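Local coordinates for protein ferredoxin (Trichomonas vaginalis, PDB 1L5P) that carries electrons through a single [2Fe-2S] cluster, linking pyruvate:ferredoxin oxidoreductase to hydrogenase in the hydrogenosome, at residues 25-29 with 30-34; 57-60 with 61-65; 80-83 with 84-88. One frame throughout, in Å; residues are numbered along the deposited sequence.

Contact 1 of 3, residues 25-29 with 30-34; sequences VLTEA and GLMSA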
ATOM      1  N   VAL A  25       3.099  -7.060  -2.435  1.00 29.43           N
ATOM      2  CA  VAL A  25       2.275  -7.899  -1.587  1.00 29.05           C
ATOM      3  C   VAL A  25       0.817  -7.902  -2.041  1.00 28.66           C
ATOM      4  O   VAL A  25       0.209  -8.960  -2.194  1.00 29.33           O
ATOM      5  CB  VAL A  25       2.367  -7.404  -0.131  1.00 28.63           C
ATOM      6  CG1 VAL A  25       1.280  -8.042   0.723  1.00 28.47           C
ATOM      7  CG2 VAL A  25       3.755  -7.705   0.416  1.00 25.04           C
ATOM      8  N   LEU A  26       0.267  -6.714  -2.262  1.00 27.93           N
ATOM      9  CA  LEU A  26      -1.122  -6.578  -2.682  1.00 29.30           C
ATOM     10  C   LEU A  26      -1.408  -7.147  -4.061  1.00 30.67           C
ATOM     11  O   LEU A  26      -2.361  -7.906  -4.243  1.00 32.54           O
ATOM     12  CB  LEU A  26      -1.541  -5.108  -2.662  1.00 28.18           C
ATOM     13  CG  LEU A  26      -1.713  -4.462  -1.287  1.00 26.63           C
ATOM     14  CD1 LEU A  26      -2.348  -3.084  -1.455  1.00 24.20           C
ATOM     15  CD2 LEU A  26      -2.575  -5.358  -0.403  1.00 23.60           C
ATOM     16  N   THR A  27      -0.588  -6.772  -5.037  1.00 30.74           N
ATOM     17  CA  THR A  27      -0.790  -7.245  -6.401  1.00 28.81           C
ATOM     18  C   THR A  27      -0.547  -8.740  -6.563  1.00 29.29           C
ATOM     19  O   THR A  27      -1.261  -9.396  -7.317  1.00 29.54           O
ATOM     20  CB  THR A  27       0.100  -6.485  -7.416  1.00 26.92           C
ATOM     21  OG1 THR A  27       1.470  -6.563  -7.003  1.00 26.40           O
ATOM     22  CG2 THR A  27      -0.322  -5.034  -7.518  1.00 22.10           C
ATOM     23  N   GLU A  28       0.447  -9.279  -5.863  1.00 28.47           N
ATOM     24  CA  GLU A  28       0.744 -10.702  -5.968  1.00 29.18           C
ATOM     25  C   GLU A  28      -0.301 -11.566  -5.256  1.00 30.49           C
ATOM     26  O   GLU A  28      -0.237 -12.794  -5.308  1.00 32.61           O
ATOM     27  CB  GLU A  28       2.134 -10.995  -5.414  1.00 28.92           C
ATOM     28  CG  GLU A  28       3.194 -11.088  -6.486  1.00 31.78           C
ATOM     29  CD  GLU A  28       4.603 -10.916  -5.937  1.00 36.44           C
ATOM     30  OE1 GLU A  28       5.451 -10.336  -6.650  1.00 35.64           O
ATOM     31  OE2 GLU A  28       4.869 -11.362  -4.796  1.00 38.14           O
ATOM     32  N   ALA A  29      -1.265 -10.921  -4.604  1.00 29.24           N
ATOM     33  CA  ALA A  29      -2.331 -11.627  -3.892  1.00 27.51           C
ATOM     34  C   ALA A  29      -3.688 -11.409  -4.570  1.00 26.01           C
ATOM     35  O   ALA A  29      -4.723 -11.849  -4.074  1.00 27.47           O
ATOM     36  CB  ALA A  29      -2.390 -11.161  -2.442  1.00 25.35           C
ATOM     37  N   GLY A  30      -3.677 -10.713  -5.700  1.00 26.20           N
ATOM     38  CA  GLY A  30      -4.905 -10.475  -6.432  1.00 25.78           C
ATOM     39  C   GLY A  30      -5.805  -9.396  -5.866  1.00 26.98           C
ATOM     40  O   GLY A  30      -6.900  -9.164  -6.389  1.00 26.39           O
ATOM     41  N   LEU A  31      -5.350  -8.728  -4.806  1.00 28.08           N
ATOM     42  CA  LEU A  31      -6.129  -7.664  -4.172  1.00 28.65           C
ATOM     43  C   LEU A  31      -5.993  -6.345  -4.935  1.00 29.45           C
ATOM     44  O   LEU A  31      -6.874  -5.484  -4.888  1.00 29.95           O
ATOM     45  CB  LEU A  31      -5.667  -7.489  -2.723  1.00 27.20           C
ATOM     46  CG  LEU A  31      -5.970  -8.708  -1.849  1.00 27.46           C
ATOM     47  CD1 LEU A  31      -5.440  -8.496  -0.442  1.00 29.79           C
ATOM     48  CD2 LEU A  31      -7.471  -8.946  -1.834  1.00 25.57           C
ATOM     49  N   MET A  32      -4.881  -6.201  -5.647  1.00 30.47           N
ATOM     50  CA  MET A  32      -4.610  -4.995  -6.427  1.00 31.31           C
ATOM     51  C   MET A  32      -3.982  -5.393  -7.770  1.00 31.35           C
ATOM     52  O   MET A  32      -3.073  -6.234  -7.819  1.00 31.47           O
ATOM     53  CB  MET A  32      -3.670  -4.066  -5.629  1.00 29.33           C
ATOM     54  CG  MET A  32      -3.409  -2.698  -6.261  1.00 29.62           C
ATOM     55  SD  MET A  32      -2.235  -1.650  -5.339  1.00 25.53           S
ATOM     56  CE  MET A  32      -3.390  -0.791  -4.303  1.00 22.11           C
ATOM     57  N   SER A  33      -4.479  -4.796  -8.853  1.00 32.74           N
ATOM     58  CA  SER A  33      -3.974  -5.090 -10.197  1.00 34.73           C
ATOM     59  C   SER A  33      -2.770  -4.231 -10.560  1.00 34.20           C
ATOM     60  O   SER A  33      -2.719  -3.057 -10.213  1.00 33.04           O
ATOM     61  CB  SER A  33      -5.082  -4.880 -11.237  1.00 35.78           C
ATOM     62  OG  SER A  33      -4.901  -3.672 -11.950  1.00 34.63           O
ATOM     63  N   ALA A  34      -1.806  -4.825 -11.256  1.00 35.65           N
ATOM     64  CA  ALA A  34      -0.602  -4.116 -11.666  1.00 39.12           C
ATOM     65  C   ALA A  34      -0.704  -3.716 -13.140  1.00 41.52           C
ATOM     66  O   ALA A  34       0.256  -3.225 -13.739  1.00 45.08           O
ATOM     67  CB  ALA A  34       0.622  -5.003 -11.441  1.00 36.92           C
TER
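L26 and M32 meet where helix 22-27 ends in a Schellman motif and the chain doubles back along its last turn. Their CB atoms lie 3.8 Å apart. Further out the two side chains slant across one another, and the methyl CE of M32 settles 3.8 Å from CD1 of L26. M32 reaches there with CG anti to its backbone N (chi1 -174°), running straight to SD before a bend at chi3 brings CE round. CB of M32 also meets CG2 of T27 at 4.0 Å, and that methyl, lying between M32 and A34, touches CB of A34 at the same distance of 4.0 Å.

The backbone behind these side chains is pinned at O of L26. L31 N donates to it at 3.2 Å, A29 N binds it from the opposite face of the carbonyl plane, and M32 N adds a weak bond. G30, with positive phi (77°), makes the reversal; its N donates to O of T27 at 3.2 Å with a nearly straight N-H (164°), although it sits well above that carbonyl plane. The hydroxyl of T27 turns back into the helix and bonds to O of F23.

Outward, L26 and L31 both pack on L14, A5 and L93, which seats the helix end against strands 2-7 and 10-15 of the ferredoxin sheet. M32 instead touches the cluster ligand C47, and O of A34 is hydrogen-bonded to OG1 of T37, a residue of the cluster pocket.

Contact 2 of 3, residues 57-60 with 61-65; sequences AAAE and DDEKE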
ATOM      1  N   ALA A  57       5.706   4.763   7.769  1.00 34.04           N
ATOM      2  CA  ALA A  57       6.516   5.955   7.556  1.00 30.63           C
ATOM      3  C   ALA A  57       5.784   6.981   6.695  1.00 29.88           C
ATOM      4  O   ALA A  57       5.150   6.632   5.695  1.00 29.80           O
ATOM      5  CB  ALA A  57       7.839   5.566   6.923  1.00 28.59           C
ATOM      6  N   ALA A  58       5.864   8.245   7.107  1.00 30.14           N
ATOM      7  CA  ALA A  58       5.212   9.343   6.397  1.00 27.44           C
ATOM      8  C   ALA A  58       5.628   9.363   4.940  1.00 24.91           C
ATOM      9  O   ALA A  58       6.735   8.969   4.585  1.00 23.69           O
ATOM     10  CB  ALA A  58       5.545  10.663   7.057  1.00 27.70           C
ATOM     11  N   ALA A  59       4.721   9.821   4.097  1.00 25.34           N
ATOM     12  CA  ALA A  59       4.980   9.868   2.673  1.00 29.73           C
ATOM     13  C   ALA A  59       5.992  10.951   2.300  1.00 32.72           C
ATOM     14  O   ALA A  59       5.995  12.036   2.879  1.00 31.77           O
ATOM     15  CB  ALA A  59       3.670  10.094   1.930  1.00 29.09           C
ATOM     16  N   GLU A  60       6.851  10.642   1.331  1.00 35.80           N
ATOM     17  CA  GLU A  60       7.847  11.597   0.857  1.00 37.77           C
ATOM     18  C   GLU A  60       7.180  12.544  -0.117  1.00 38.61           C
ATOM     19  O   GLU A  60       6.063  12.294  -0.576  1.00 38.71           O
ATOM     20  CB  GLU A  60       8.982  10.891   0.131  1.00 39.63           C
ATOM     21  CG  GLU A  60       9.377   9.586   0.757  1.00 44.96           C
ATOM     22  CD  GLU A  60      10.364   9.767   1.885  1.00 46.36           C
ATOM     23  OE1 GLU A  60      10.169  10.696   2.698  1.00 49.06           O
ATOM     24  OE2 GLU A  60      11.336   8.979   1.954  1.00 49.39           O
ATOM     25  N   ASP A  61       7.890  13.623  -0.439  1.00 40.94           N
ATOM     26  CA  ASP A  61       7.410  14.667  -1.346  1.00 41.51           C
ATOM     27  C   ASP A  61       6.917  14.132  -2.681  1.00 39.41           C
ATOM     28  O   ASP A  61       5.862  14.528  -3.172  1.00 38.46           O
ATOM     29  CB  ASP A  61       8.522  15.697  -1.619  1.00 44.35           C
ATOM     30  CG  ASP A  61       8.948  16.465  -0.370  1.00 46.06           C
ATOM     31  OD1 ASP A  61       8.085  16.784   0.480  1.00 46.80           O
ATOM     32  OD2 ASP A  61      10.159  16.756  -0.250  1.00 48.66           O
ATOM     33  N   ASP A  62       7.697  13.242  -3.273  1.00 39.01           N
ATOM     34  CA  ASP A  62       7.331  12.676  -4.562  1.00 40.84           C
ATOM     35  C   ASP A  62       5.994  11.929  -4.514  1.00 38.70           C
ATOM     36  O   ASP A  62       5.179  12.032  -5.434  1.00 38.11           O
ATOM     37  CB  ASP A  62       8.456  11.750  -5.049  1.00 44.03           C
ATOM     38  CG  ASP A  62       9.522  12.499  -5.857  1.00 48.17           C
ATOM     39  OD1 ASP A  62      10.351  11.838  -6.525  1.00 48.82           O
ATOM     40  OD2 ASP A  62       9.527  13.754  -5.827  1.00 49.60           O
ATOM     41  N   GLU A  63       5.766  11.181  -3.439  1.00 36.46           N
ATOM     42  CA  GLU A  63       4.518  10.442  -3.305  1.00 33.81           C
ATOM     43  C   GLU A  63       3.368  11.401  -3.050  1.00 33.02           C
ATOM     44  O   GLU A  63       2.290  11.256  -3.630  1.00 32.92           O
ATOM     45  CB  GLU A  63       4.605   9.437  -2.157  1.00 32.33           C
ATOM     46  CG  GLU A  63       3.321   8.645  -1.978  1.00 30.49           C
ATOM     47  CD  GLU A  63       3.281   7.862  -0.687  1.00 31.69           C
ATOM     48  OE1 GLU A  63       2.163   7.537  -0.232  1.00 31.51           O
ATOM     49  OE2 GLU A  63       4.360   7.571  -0.128  1.00 32.51           O
ATOM     50  N   LYS A  64       3.617  12.380  -2.181  1.00 32.88           N
ATOM     51  CA  LYS A  64       2.622  13.386  -1.813  1.00 33.80           C
ATOM     52  C   LYS A  64       2.053  14.092  -3.028  1.00 33.75           C
ATOM     53  O   LYS A  64       0.922  14.580  -3.004  1.00 34.62           O
ATOM     54  CB  LYS A  64       3.241  14.424  -0.875  1.00 34.22           C
ATOM     55  CG  LYS A  64       3.681  13.872   0.465  1.00 36.99           C
ATOM     56  CD  LYS A  64       3.357  14.846   1.580  1.00 37.19           C
ATOM     57  CE  LYS A  64       2.992  14.118   2.872  1.00 41.34           C
ATOM     58  NZ  LYS A  64       4.182  13.548   3.591  1.00 41.63           N
ATOM     59  N   GLU A  65       2.846  14.153  -4.090  1.00 34.94           N
ATOM     60  CA  GLU A  65       2.418  14.807  -5.322  1.00 36.55           C
ATOM     61  C   GLU A  65       1.208  14.095  -5.894  1.00 34.69           C
ATOM     62  O   GLU A  65       0.314  14.717  -6.458  1.00 34.36           O
ATOM     63  CB  GLU A  65       3.542  14.773  -6.353  1.00 41.25           C
ATOM     64  CG  GLU A  65       4.842  15.409  -5.891  1.00 49.47           C
ATOM     65  CD  GLU A  65       5.286  16.530  -6.810  1.00 53.72           C
ATOM     66  OE1 GLU A  65       4.401  17.133  -7.464  1.00 54.72           O
ATOM     67  OE2 GLU A  65       6.510  16.803  -6.875  1.00 55.25           O
TER
HETATM   68  O   HOH W   1       6.797   7.820   0.403  1.00 29.45           O
HETATM   69  O   HOH W   2      10.829  13.414   1.212  1.00 30.98           O
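E63 and K64 reach back from the first turn of helix 61-67 to A59 by different routes. E63 leaves the helix with CG anti to its backbone N (chi1 180°) and runs extended, bringing its carboxylate to the methyl of A59, with OE2 3.3 Å from CB. K64 curls instead: CG passes close by O of E60, and bends at chi2, chi3 and chi4 swing NZ onto O of A59 in a hydrogen bond whose modelled length of 2.5 Å is too short to be taken literally.

Between them E60 occupies the N-cap. Its carbonyl O starts the helical ladder, taking K64 N at 2.9 Å almost head-on. The E60 side chain leads away from the helix and meets D61 N through a water, which donates to OE1 and accepts weakly from that N. Another water accepts from E60 N and donates to E63 OE2.

E63 is buried, but its carboxylate is well supplied: OE1 forms a salt bridge with R75 and accepts from L76 N, while OE2 has the water. R75 also binds O of A57. These positive and N-H partners would be expected to stabilise an ionised E63, coupling the helix start to strand 74-76.

Contact 3 of 3, residues 80-83 with 84-88; sequences ITLS and GENDG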
ATOM      1  N   ILE A  80       5.388   2.314  -0.198  1.00 29.54           N
ATOM      2  CA  ILE A  80       5.543   1.753   1.136  1.00 25.27           C
ATOM      3  C   ILE A  80       6.359   0.472   1.125  1.00 27.32           C
ATOM      4  O   ILE A  80       5.922  -0.550   0.600  1.00 29.14           O
ATOM      5  CB  ILE A  80       4.170   1.473   1.749  1.00 22.54           C
ATOM      6  CG1 ILE A  80       3.410   2.787   1.903  1.00 17.60           C
ATOM      7  CG2 ILE A  80       4.323   0.792   3.092  1.00 24.41           C
ATOM      8  CD1 ILE A  80       1.950   2.625   2.141  1.00 16.13           C
ATOM      9  N   THR A  81       7.555   0.540   1.699  1.00 28.80           N
ATOM     10  CA  THR A  81       8.451  -0.610   1.785  1.00 31.97           C
ATOM     11  C   THR A  81       8.200  -1.260   3.140  1.00 35.31           C
ATOM     12  O   THR A  81       8.499  -0.666   4.176  1.00 37.52           O
ATOM     13  CB  THR A  81       9.931  -0.173   1.719  1.00 31.65           C
ATOM     14  OG1 THR A  81      10.137   0.643   0.561  1.00 32.58           O
ATOM     15  CG2 THR A  81      10.844  -1.385   1.650  1.00 28.95           C
ATOM     16  N   LEU A  82       7.660  -2.477   3.135  1.00 36.42           N
ATOM     17  CA  LEU A  82       7.342  -3.174   4.375  1.00 35.99           C
ATOM     18  C   LEU A  82       8.522  -3.753   5.145  1.00 38.60           C
ATOM     19  O   LEU A  82       9.448  -4.334   4.571  1.00 38.70           O
ATOM     20  CB  LEU A  82       6.325  -4.275   4.098  1.00 33.09           C
ATOM     21  CG  LEU A  82       5.007  -3.742   3.538  1.00 31.30           C
ATOM     22  CD1 LEU A  82       4.199  -4.897   3.005  1.00 31.82           C
ATOM     23  CD2 LEU A  82       4.233  -3.000   4.611  1.00 28.42           C
ATOM     24  N   SER A  83       8.464  -3.579   6.464  1.00 39.99           N
ATOM     25  CA  SER A  83       9.484  -4.071   7.380  1.00 41.85           C
ATOM     26  C   SER A  83       8.798  -4.437   8.695  1.00 42.87           C
ATOM     27  O   SER A  83       7.591  -4.216   8.861  1.00 42.69           O
ATOM     28  CB  SER A  83      10.534  -2.994   7.633  1.00 45.30           C
ATOM     29  OG  SER A  83       9.913  -1.728   7.821  1.00 50.05           O
ATOM     30  N   GLY A  84       9.564  -4.991   9.627  1.00 42.79           N
ATOM     31  CA  GLY A  84       8.993  -5.387  10.902  1.00 43.82           C
ATOM     32  C   GLY A  84       8.124  -4.328  11.563  1.00 44.96           C
ATOM     33  O   GLY A  84       7.105  -4.645  12.178  1.00 44.57           O
ATOM     34  N   GLU A  85       8.517  -3.066  11.432  1.00 45.28           N
ATOM     35  CA  GLU A  85       7.768  -1.971  12.039  1.00 45.11           C
ATOM     36  C   GLU A  85       6.341  -1.833  11.498  1.00 43.17           C
ATOM     37  O   GLU A  85       5.488  -1.207  12.130  1.00 41.46           O
ATOM     38  CB  GLU A  85       8.526  -0.652  11.846  1.00 49.21           C
ATOM     39  CG  GLU A  85       8.911  -0.369  10.403  1.00 55.60           C
ATOM     40  CD  GLU A  85       8.857   1.110  10.058  1.00 60.16           C
ATOM     41  OE1 GLU A  85       9.924   1.760  10.091  1.00 63.82           O
ATOM     42  OE2 GLU A  85       7.755   1.624   9.752  1.00 62.09           O
ATOM     43  N   ASN A  86       6.079  -2.423  10.338  1.00 40.70           N
ATOM     44  CA  ASN A  86       4.755  -2.339   9.731  1.00 39.62           C
ATOM     45  C   ASN A  86       3.859  -3.528  10.082  1.00 38.09           C
ATOM     46  O   ASN A  86       2.700  -3.591   9.670  1.00 36.27           O
ATOM     47  CB  ASN A  86       4.894  -2.227   8.210  1.00 41.86           C
ATOM     48  CG  ASN A  86       5.818  -1.098   7.787  1.00 41.01           C
ATOM     49  OD1 ASN A  86       6.838  -1.326   7.131  1.00 40.17           O
ATOM     50  ND2 ASN A  86       5.466   0.126   8.164  1.00 39.94           N
ATOM     51  N   ASP A  87       4.394  -4.474  10.842  1.00 38.62           N
ATOM     52  CA  ASP A  87       3.623  -5.650  11.232  1.00 38.87           C
ATOM     53  C   ASP A  87       2.343  -5.276  11.984  1.00 36.42           C
ATOM     54  O   ASP A  87       2.384  -4.693  13.066  1.00 37.02           O
ATOM     55  CB  ASP A  87       4.483  -6.585  12.095  1.00 40.66           C
ATOM     56  CG  ASP A  87       3.831  -7.938  12.319  1.00 43.64           C
ATOM     57  OD1 ASP A  87       4.413  -8.757  13.061  1.00 45.45           O
ATOM     58  OD2 ASP A  87       2.739  -8.185  11.761  1.00 45.11           O
ATOM     59  N   GLY A  88       1.200  -5.619  11.405  1.00 34.04           N
ATOM     60  CA  GLY A  88      -0.057  -5.303  12.054  1.00 31.72           C
ATOM     61  C   GLY A  88      -0.760  -4.124  11.421  1.00 30.47           C
ATOM     62  O   GLY A  88      -1.885  -3.796  11.796  1.00 31.02           O
TER
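OD1 of N86 is gripped by two groups of S83, its backbone N at 2.9 Å and its hydroxyl at 3.2 Å. The N lies in the plane of the amide, on a lone pair of OD1, whereas OG comes from above that plane, 45° out of it. S83 can offer both because OG stands between its backbone N and carbonyl carbon (chi1 43°). CG of E85 is packed tightly against the same hydroxyl.

In the other direction N86 N donates to O of S83 at 2.8 Å, again from above the carbonyl plane, and with the bond from S83 N to OD1 this knits the short 3-10 segment 84-86 to the end of strand 81-82. That short, weakly bonded strand pairs antiparallel with 20-21 in the small second sheet of this [2Fe-2S] ferredoxin fold, L82 bonding through its backbone to D19 and Q20.

Beside the polar pair, L82 slants across N86, its CD2 3.7 Å from CB of the asparagine, and packs beyond on F16. The other arm of the buried amide, ND2, donates to O of K55, which fixes the amide plane from its far end.

The three contacts follow one another along the chain without nesting or crossing. Contact 1 comes first, turning the chain at the end of helix 22-27 toward the cluster-binding loop. After strand 48-53, contact 2 starts helix 61-67 on the opposite side of the chain's centre; nearest atoms of these two are about 11 Å apart. Contact 3 then closes the turn between strand 81-82 and strand 90-92, and it touches both others. CG2 of V25, in helix 22-27, packs 3.8 Å from CD1 of L82, and E85 lies beside A57 in the loop leading to helix 61-67. Residues 80-88 thereby border both helix-bearing regions, while C78 precedes them as a cluster ligand.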